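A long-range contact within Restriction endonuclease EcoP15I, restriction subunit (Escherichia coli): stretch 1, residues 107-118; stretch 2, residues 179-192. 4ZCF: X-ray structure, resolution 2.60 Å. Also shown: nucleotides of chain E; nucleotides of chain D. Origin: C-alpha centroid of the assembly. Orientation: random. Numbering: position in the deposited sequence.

Stretch 1 107-118: INKFIIIVPTLS
Stretch 2 (179-192) KYIHVLVINSGMIN

A ladder of backbone hydrogen bonds joins two segments of the EcoP15I restriction subunit: His182 N to Asn108 O (2.6 Å), Phe110 N to His182 O (3.1 Å), Leu184 N to Phe110 O (2.9 Å), Ile112 N to Leu184 O (2.7 Å), Ile186 N to Ile112 O (3.1 Å) and Val114 N to Ile186 O (2.8 Å). Donors alternate between the stretches, and alternate residues of each carry the bonds (Asn108, Phe110, Ile112, Val114; His182, Leu184, Ile186), as expected of a parallel ladder. The strands, 109-113 and 180-186, lie side by side and parallel, their N-to-C directions 20° apart and their axes 4.6 Å apart at closest approach. Weaker CA-H...O contacts fill the gaps, among them Lys109 CA to His182 O and Val183 CA to Phe110 O, both 3.4 Å.

The register pairs Lys109 with His182, Phe110 with Val183, Ile111 with Leu184, Ile112 with Val185 and Ile113 with Ile186, at CA-CA distances of 4.6 to 5.3 Å. Phi/psi values are extended, for example -110/119 at Ile111 and -97/122 at Val185. Farther along, Ser188 OG gives a weak hydrogen bond to Val114 O (3.5 Å), and Asn187 CA lies 3.0 Å from the same oxygen. Asn187 occupies the N-cap position of helix 188-191, whose Ile191 N bonds back to Asn187 O (3.2 Å).

Nearby residues meet DNA phosphates. Leu117 N bonds DA5 OP1 of chain E (3.1 Å), Thr116 OG1 reaches that oxygen weakly (3.3 Å), and Asn187 ND2, with chi1 p, bonds DT6 OP1 of chain E (3.1 Å). Leu117 CD2 rests 3.8 Å from Asn187 ND2.

Side chains alternate between the two sheet faces. On one, Lys109 (m, t, t, t) lies beside His182 (chi1 m), CG to CB 3.9 Å; its NZ and both imidazole nitrogens bond elsewhere in the structure. Along this face Ile111 (m, t) packs its CG2 against Leu184 CD2 (4.0 Å; Leu184 is t, p) and Ile186 CG2 (3.8 Å; Ile186 is t, t). Ile113 (m, t) sets CG1 3.8 Å from Ile186 CG2 and CD1 3.9 Å from CD1 of Ile191 (m, m), joining strand to helix through apolar contact.

On the other face, Phe110 (chi1 m, chi2 84°) brings CE1 to 3.6 Å from Ile181 CG2 and CB to 4.3 Å from Val183 CG2. Ile112 (m, t) packs tightly, its CD1 3.3 Å from CG2 of Val183 (p) and 4.1 Å from CG2 of Val185 (t). Altogether the contact buries 872 Å², counting both sides.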

# COMPACT_ATOMS: atom_id res chain seq x y z
N ILE C 107 -17.05 -24.36 6.51
CA ILE C 107 -17.42 -23.13 5.82
C ILE C 107 -16.36 -22.13 6.34
O ILE C 107 -16.20 -21.99 7.56
CB ILE C 107 -18.89 -22.69 6.11
CG1 ILE C 107 -19.92 -23.83 5.85
CG2 ILE C 107 -19.26 -21.39 5.37
CD1 ILE C 107 -20.18 -24.25 4.35
N ASN C 108 -15.56 -21.53 5.44
CA ASN C 108 -14.48 -20.65 5.86
C ASN C 108 -14.55 -19.21 5.31
O ASN C 108 -13.64 -18.41 5.57
CB ASN C 108 -13.11 -21.31 5.58
CG ASN C 108 -12.77 -21.45 4.12
OD1 ASN C 108 -13.54 -21.98 3.31
ND2 ASN C 108 -11.56 -21.01 3.75
N LYS C 109 -15.60 -18.90 4.55
CA LYS C 109 -15.81 -17.60 3.94
C LYS C 109 -17.22 -17.08 4.18
O LYS C 109 -18.20 -17.72 3.79
CB LYS C 109 -15.39 -17.61 2.45
CG LYS C 109 -13.88 -17.51 2.30
CD LYS C 109 -13.41 -17.28 0.90
CE LYS C 109 -11.92 -17.52 0.86
NZ LYS C 109 -11.38 -17.33 -0.52
N PHE C 110 -17.31 -15.95 4.90
CA PHE C 110 -18.56 -15.33 5.32
C PHE C 110 -18.56 -13.83 5.03
O PHE C 110 -17.52 -13.17 5.18
CB PHE C 110 -18.77 -15.54 6.85
CG PHE C 110 -18.63 -16.96 7.36
CD1 PHE C 110 -17.38 -17.48 7.67
CD2 PHE C 110 -19.75 -17.74 7.60
CE1 PHE C 110 -17.25 -18.81 8.13
CE2 PHE C 110 -19.62 -19.05 8.07
CZ PHE C 110 -18.38 -19.58 8.33
N ILE C 111 -19.72 -13.28 4.66
CA ILE C 111 -19.91 -11.85 4.43
C ILE C 111 -20.80 -11.31 5.58
O ILE C 111 -21.92 -11.81 5.76
CB ILE C 111 -20.44 -11.48 3.00
CG1 ILE C 111 -19.58 -12.15 1.89
CG2 ILE C 111 -20.47 -9.95 2.82
CD1 ILE C 111 -20.08 -11.97 0.37
N ILE C 112 -20.28 -10.35 6.38
CA ILE C 112 -21.03 -9.69 7.45
C ILE C 112 -21.55 -8.40 6.85
O ILE C 112 -20.74 -7.49 6.58
CB ILE C 112 -20.21 -9.39 8.75
CG1 ILE C 112 -19.71 -10.67 9.43
CG2 ILE C 112 -21.03 -8.53 9.74
CD1 ILE C 112 -18.63 -10.40 10.48
N ILE C 113 -22.88 -8.30 6.64
CA ILE C 113 -23.46 -7.10 6.08
C ILE C 113 -24.05 -6.19 7.18
O ILE C 113 -24.89 -6.62 7.98
CB ILE C 113 -24.34 -7.36 4.83
CG1 ILE C 113 -23.57 -8.26 3.84
CG2 ILE C 113 -24.76 -6.02 4.17
CD1 ILE C 113 -24.25 -8.67 2.55
N VAL C 114 -23.52 -4.96 7.26
CA VAL C 114 -23.89 -3.98 8.29
C VAL C 114 -24.56 -2.76 7.64
O VAL C 114 -24.33 -2.52 6.47
CB VAL C 114 -22.72 -3.63 9.29
CG1 VAL C 114 -22.29 -4.86 10.08
CG2 VAL C 114 -21.53 -2.96 8.60
N PRO C 115 -25.49 -2.04 8.31
CA PRO C 115 -26.18 -0.95 7.60
C PRO C 115 -25.57 0.46 7.76
O PRO C 115 -25.99 1.39 7.05
CB PRO C 115 -27.56 -0.98 8.24
CG PRO C 115 -27.31 -1.44 9.67
CD PRO C 115 -26.01 -2.20 9.69
N THR C 116 -24.62 0.60 8.71
CA THR C 116 -24.06 1.86 9.21
C THR C 116 -22.54 1.82 9.46
O THR C 116 -21.99 0.75 9.72
CB THR C 116 -24.95 2.23 10.43
OG1 THR C 116 -25.88 3.27 10.09
CG2 THR C 116 -24.20 2.51 11.69
N LEU C 117 -21.87 2.99 9.36
CA LEU C 117 -20.43 3.10 9.61
C LEU C 117 -20.05 2.85 11.06
O LEU C 117 -18.98 2.29 11.32
CB LEU C 117 -19.86 4.44 9.15
CG LEU C 117 -19.80 4.70 7.65
CD1 LEU C 117 -19.37 6.13 7.39
CD2 LEU C 117 -18.91 3.68 6.92
N SER C 118 -20.92 3.27 12.01
CA SER C 118 -20.72 3.09 13.45
C SER C 118 -20.79 1.59 13.83
O SER C 118 -20.00 1.12 14.66
CB SER C 118 -21.75 3.87 14.25
OG SER C 118 -21.89 5.21 13.81
N LYS C 179 -6.48 -23.32 9.70
CA LYS C 179 -6.75 -22.62 10.96
C LYS C 179 -7.42 -21.26 10.74
O LYS C 179 -7.75 -20.58 11.71
CB LYS C 179 -5.46 -22.46 11.76
N TYR C 180 -7.66 -20.86 9.48
CA TYR C 180 -8.26 -19.56 9.19
C TYR C 180 -9.67 -19.56 8.66
O TYR C 180 -9.98 -20.26 7.69
CB TYR C 180 -7.39 -18.71 8.24
CG TYR C 180 -5.89 -18.80 8.45
CD1 TYR C 180 -5.31 -18.39 9.64
CD2 TYR C 180 -5.05 -19.19 7.41
CE1 TYR C 180 -3.93 -18.46 9.84
CE2 TYR C 180 -3.67 -19.22 7.58
CZ TYR C 180 -3.11 -18.87 8.80
OH TYR C 180 -1.74 -18.91 8.97
N ILE C 181 -10.49 -18.69 9.23
CA ILE C 181 -11.84 -18.36 8.80
C ILE C 181 -11.68 -16.94 8.20
O ILE C 181 -11.01 -16.10 8.81
CB ILE C 181 -12.86 -18.39 9.99
CG1 ILE C 181 -13.11 -19.83 10.45
CG2 ILE C 181 -14.17 -17.72 9.61
CD1 ILE C 181 -13.42 -19.95 11.90
N HIS C 182 -12.23 -16.72 7.00
CA HIS C 182 -12.12 -15.44 6.28
C HIS C 182 -13.44 -14.67 6.34
O HIS C 182 -14.48 -15.20 5.92
CB HIS C 182 -11.64 -15.66 4.83
CG HIS C 182 -10.37 -16.47 4.74
ND1 HIS C 182 -9.14 -15.91 5.01
CD2 HIS C 182 -10.20 -17.77 4.41
CE1 HIS C 182 -8.26 -16.89 4.85
NE2 HIS C 182 -8.85 -18.02 4.48
N VAL C 183 -13.42 -13.44 6.85
CA VAL C 183 -14.65 -12.66 6.97
C VAL C 183 -14.66 -11.24 6.34
O VAL C 183 -13.82 -10.40 6.66
CB VAL C 183 -15.28 -12.74 8.39
CG1 VAL C 183 -14.40 -12.07 9.45
CG2 VAL C 183 -16.68 -12.17 8.42
N LEU C 184 -15.61 -11.00 5.44
CA LEU C 184 -15.82 -9.72 4.77
C LEU C 184 -16.84 -8.84 5.49
O LEU C 184 -18.03 -9.15 5.48
CB LEU C 184 -16.21 -9.89 3.29
CG LEU C 184 -16.15 -8.61 2.45
CD1 LEU C 184 -14.73 -8.27 2.05
CD2 LEU C 184 -17.00 -8.74 1.21
N VAL C 185 -16.38 -7.75 6.08
CA VAL C 185 -17.26 -6.78 6.73
C VAL C 185 -17.51 -5.63 5.72
O VAL C 185 -16.56 -5.02 5.23
CB VAL C 185 -16.73 -6.29 8.10
CG1 VAL C 185 -17.80 -5.51 8.86
CG2 VAL C 185 -16.19 -7.45 8.93
N ILE C 186 -18.80 -5.40 5.38
CA ILE C 186 -19.27 -4.39 4.40
C ILE C 186 -20.56 -3.71 4.89
O ILE C 186 -21.43 -4.36 5.46
CB ILE C 186 -19.45 -5.06 2.98
CG1 ILE C 186 -19.71 -4.00 1.88
CG2 ILE C 186 -20.54 -6.16 3.00
CD1 ILE C 186 -19.44 -4.48 0.45
N ASN C 187 -20.67 -2.39 4.66
CA ASN C 187 -21.84 -1.58 5.01
C ASN C 187 -22.77 -1.43 3.80
O ASN C 187 -22.43 -1.93 2.72
CB ASN C 187 -21.44 -0.24 5.63
CG ASN C 187 -20.64 0.67 4.72
OD1 ASN C 187 -19.57 0.29 4.22
ND2 ASN C 187 -21.15 1.88 4.51
N SER C 188 -23.96 -0.85 3.99
CA SER C 188 -24.98 -0.67 2.94
C SER C 188 -24.54 0.25 1.80
O SER C 188 -24.85 -0.04 0.63
CB SER C 188 -26.28 -0.16 3.55
OG SER C 188 -26.78 -1.12 4.45
N GLY C 189 -23.85 1.35 2.15
CA GLY C 189 -23.32 2.33 1.21
C GLY C 189 -22.37 1.72 0.20
O GLY C 189 -22.35 2.14 -0.96
N MET C 190 -21.60 0.70 0.64
CA MET C 190 -20.64 0.00 -0.21
C MET C 190 -21.27 -1.09 -1.04
O MET C 190 -20.84 -1.31 -2.18
CB MET C 190 -19.41 -0.50 0.58
CG MET C 190 -18.44 0.64 1.00
SD MET C 190 -17.96 1.80 -0.32
CE MET C 190 -17.06 0.72 -1.44
N ILE C 191 -22.33 -1.75 -0.51
CA ILE C 191 -23.11 -2.75 -1.24
C ILE C 191 -23.76 -2.03 -2.47
O ILE C 191 -23.74 -2.56 -3.59
CB ILE C 191 -24.15 -3.39 -0.27
CG1 ILE C 191 -23.50 -4.36 0.74
CG2 ILE C 191 -25.35 -4.05 -0.99
CD1 ILE C 191 -23.15 -5.79 0.24
N ASN C 192 -24.27 -0.79 -2.24
CA ASN C 192 -24.94 0.06 -3.22
C ASN C 192 -24.04 0.89 -4.13
O ASN C 192 -24.56 1.58 -5.01
CB ASN C 192 -25.98 0.94 -2.54
CG ASN C 192 -27.12 0.14 -1.97
OD1 ASN C 192 -27.39 -0.99 -2.39
ND2 ASN C 192 -27.79 0.70 -0.97
P DA E 5 -23.37 6.68 8.29
OP1 DA E 5 -23.66 5.50 9.15
OP2 DA E 5 -22.32 7.63 8.74
O5' DA E 5 -23.06 6.11 6.83
C5' DA E 5 -22.87 7.03 5.80
C4' DA E 5 -22.75 6.39 4.43
O4' DA E 5 -23.65 7.10 3.56
C3' DA E 5 -21.34 6.51 3.84
O3' DA E 5 -20.88 5.25 3.30
C2' DA E 5 -21.45 7.62 2.80
C1' DA E 5 -22.95 7.82 2.56
N9 DA E 5 -23.40 9.22 2.49
C8 DA E 5 -23.32 10.20 3.46
N7 DA E 5 -23.76 11.37 3.07
C5 DA E 5 -24.17 11.15 1.74
C6 DA E 5 -24.71 11.99 0.73
N6 DA E 5 -25.04 13.27 0.93
N1 DA E 5 -25.04 11.43 -0.47
C2 DA E 5 -24.73 10.15 -0.70
N3 DA E 5 -24.22 9.29 0.17
C4 DA E 5 -23.96 9.84 1.38
P DT E 6 -19.44 4.94 2.68
OP1 DT E 6 -19.15 3.49 2.83
OP2 DT E 6 -18.44 5.90 3.16
O5' DT E 6 -19.65 5.27 1.15
C5' DT E 6 -20.67 4.79 0.30
C4' DT E 6 -20.53 5.41 -1.09
O4' DT E 6 -21.14 6.72 -1.14
C3' DT E 6 -19.10 5.59 -1.57
O3' DT E 6 -18.97 4.95 -2.81
C2' DT E 6 -18.86 7.10 -1.59
C1' DT E 6 -20.27 7.65 -1.75
N1 DT E 6 -20.54 9.01 -1.17
C2 DT E 6 -21.26 9.90 -1.93
O2 DT E 6 -21.63 9.65 -3.06
N3 DT E 6 -21.52 11.10 -1.31
C4 DT E 6 -21.13 11.51 -0.04
O4 DT E 6 -21.42 12.64 0.39
C5 DT E 6 -20.41 10.52 0.72
C7 DT E 6 -19.97 10.85 2.12
C6 DT E 6 -20.16 9.34 0.13
P DA D 19 -31.14 4.17 -4.81
OP1 DA D 19 -30.32 3.24 -5.65
OP2 DA D 19 -32.51 4.54 -5.25
O5' DA D 19 -31.29 3.62 -3.31
C5' DA D 19 -30.24 2.96 -2.66
C4' DA D 19 -30.17 3.36 -1.21
O4' DA D 19 -29.84 4.76 -1.09
C3' DA D 19 -31.40 3.18 -0.34
O3' DA D 19 -31.50 1.78 -0.00
C2' DA D 19 -30.97 4.03 0.85
C1' DA D 19 -30.08 5.12 0.25
N9 DA D 19 -30.63 6.48 0.27
C8 DA D 19 -31.23 7.15 -0.77
N7 DA D 19 -31.58 8.38 -0.48
C5 DA D 19 -31.23 8.52 0.85
C6 DA D 19 -31.33 9.60 1.76
N6 DA D 19 -31.86 10.77 1.40
N1 DA D 19 -30.87 9.45 3.03
C2 DA D 19 -30.31 8.28 3.38
N3 DA D 19 -30.17 7.18 2.61
C4 DA D 19 -30.64 7.36 1.34